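Local coordinates for trypanothione-dependent glyoxalase I (Leishmania major, PDB 2C21), which is a nickel-containing, two-chain member of the glyoxalase/bleomycin resistance protein/dioxygenase superfamily, at residues A[102-105]-A[110-113]. Sequence-based numbering, arbitrary orientation.
Sequences IDYE and FMAF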
loop_
_atom_site.group_PDB
_atom_site.type_symbol
_atom_site.label_atom_id
_atom_site.label_comp_id
_atom_site.label_asym_id
_atom_site.label_seq_id
_atom_site.Cartn_x
_atom_site.Cartn_y
_atom_site.Cartn_z
ATOM N N ILE A 102 -4.476 3.688 19.988
ATOM C CA ILE A 102 -3.081 3.262 19.891
ATOM C C ILE A 102 -3.034 1.767 20.199
ATOM O O ILE A 102 -3.213 1.363 21.339
ATOM C CB ILE A 102 -2.164 4.039 20.891
ATOM C CG1 ILE A 102 -2.420 5.555 20.828
ATOM C CG2 ILE A 102 -0.687 3.735 20.624
ATOM C CD1 ILE A 102 -2.294 6.160 19.434
ATOM N N ASP A 103 -2.808 0.944 19.179
ATOM C CA ASP A 103 -2.853 -0.516 19.345
ATOM C C ASP A 103 -1.560 -1.056 19.963
ATOM O O ASP A 103 -1.591 -1.985 20.776
ATOM C CB ASP A 103 -3.138 -1.191 17.999
ATOM C CG ASP A 103 -3.214 -2.699 18.107
ATOM O OD1 ASP A 103 -4.198 -3.220 18.669
ATOM O OD2 ASP A 103 -2.279 -3.369 17.626
ATOM N N TYR A 104 -0.431 -0.452 19.597
ATOM C CA TYR A 104 0.880 -0.878 20.083
ATOM C C TYR A 104 1.864 0.289 20.064
ATOM O O TYR A 104 1.817 1.125 19.169
ATOM C CB TYR A 104 1.415 -2.014 19.202
ATOM C CG TYR A 104 2.835 -2.440 19.513
ATOM C CD1 TYR A 104 3.117 -3.254 20.613
ATOM C CD2 TYR A 104 3.896 -2.045 18.699
ATOM C CE1 TYR A 104 4.420 -3.656 20.899
ATOM C CE2 TYR A 104 5.207 -2.433 18.985
ATOM C CZ TYR A 104 5.460 -3.244 20.077
ATOM O OH TYR A 104 6.751 -3.632 20.351
ATOM N N GLU A 105 2.751 0.327 21.054
ATOM C CA GLU A 105 3.790 1.344 21.150
ATOM C C GLU A 105 4.949 0.732 21.928
ATOM O O GLU A 105 4.775 0.388 23.093
ATOM C CB GLU A 105 3.234 2.567 21.895
ATOM C CG GLU A 105 4.055 3.861 21.764
ATOM C CD GLU A 105 3.775 4.866 22.891
ATOM O OE1 GLU A 105 4.581 5.808 23.079
ATOM O OE2 GLU A 105 2.756 4.710 23.598
ATOM N N PHE A 110 10.915 2.938 18.159
ATOM C CA PHE A 110 11.121 2.457 16.793
ATOM C C PHE A 110 9.799 2.278 16.038
ATOM O O PHE A 110 9.706 2.572 14.839
ATOM C CB PHE A 110 11.900 1.129 16.806
ATOM C CG PHE A 110 11.946 0.438 15.470
ATOM C CD1 PHE A 110 12.619 1.013 14.401
ATOM C CD2 PHE A 110 11.291 -0.774 15.271
ATOM C CE1 PHE A 110 12.651 0.386 13.161
ATOM C CE2 PHE A 110 11.324 -1.410 14.033
ATOM C CZ PHE A 110 12.003 -0.828 12.978
ATOM N N MET A 111 8.777 1.806 16.746
ATOM C CA MET A 111 7.564 1.297 16.105
ATOM C C MET A 111 6.314 1.527 16.946
ATOM O O MET A 111 6.342 1.426 18.167
ATOM C CB MET A 111 7.748 -0.198 15.845
ATOM C CG MET A 111 6.479 -1.005 15.593
ATOM S SD MET A 111 6.839 -2.754 15.264
ATOM C CE MET A 111 8.142 -3.104 16.438
ATOM N N ALA A 112 5.207 1.833 16.273
ATOM C CA ALA A 112 3.902 1.878 16.917
ATOM C C ALA A 112 2.847 1.515 15.905
ATOM O O ALA A 112 3.090 1.578 14.699
ATOM C CB ALA A 112 3.626 3.258 17.505
ATOM N N PHE A 113 1.692 1.100 16.402
ATOM C CA PHE A 113 0.537 0.860 15.554
ATOM C C PHE A 113 -0.615 1.710 16.046
ATOM O O PHE A 113 -0.938 1.694 17.233
ATOM C CB PHE A 113 0.136 -0.616 15.568
ATOM C CG PHE A 113 0.868 -1.448 14.565
ATOM C CD1 PHE A 113 2.017 -2.139 14.922
ATOM C CD2 PHE A 113 0.406 -1.546 13.252
ATOM C CE1 PHE A 113 2.698 -2.911 13.989
ATOM C CE2 PHE A 113 1.086 -2.330 12.308
ATOM C CZ PHE A 113 2.232 -3.008 12.682
#
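F113 is gripped at both ends of its backbone by strand 102-105, and the way it is held illustrates how a beta bulge is built into an antiparallel pair. Its carbonyl accepts two amides at once: F113 O lies 2.8 Å from D103 N in a bent bond (N-H...O 135°), and 3.2 Å from Y104 N in a longer but much straighter one (165°). In return F113 N donates to Y104 O at 2.8 Å. D103 and Y104 thus both face F113, so strand 102-105 carries one residue more than its partner here: a classic beta bulge, after which the register resumes with E105 opposite A112 as a non-hydrogen-bonded pair.

The compact part of the contact lies close to this backbone. A112 CB sits 3.3 Å from Y104 O on the face shared with E105, where V88 and V92 of helix 88-97 also pack against A112; the E105 carboxylate leads off to a salt bridge with R96. On the other face the CB atoms of Y104 and F113 meet at 4.1 Å, and the F113 ring packs edge-to-face with H80, a nickel ligand, its side chain about 5 Å from the nickel ion.

Toward solvent, where D103 and Y104 are exposed, the contact thins to a few touches on the tyrosine ring. With CG anti to the backbone N (chi1 174°), the Y104 ring reaches along the sheet to M111, whose CG meets Y104 CE2 at the ring edge, 3.9 Å away. A bend at chi3 brings M111 CE back to Y104 CE2, while M111 SD stands 5.3 Å from the centroid of the Y104 ring, obliquely, as a Met-aromatic contact. The whole is a bulged beta hairpin, with strand 102-105 outermost in its four-stranded sheet within this chain, part of the beta-alpha-beta-beta-beta module of the glyoxalase superfamily.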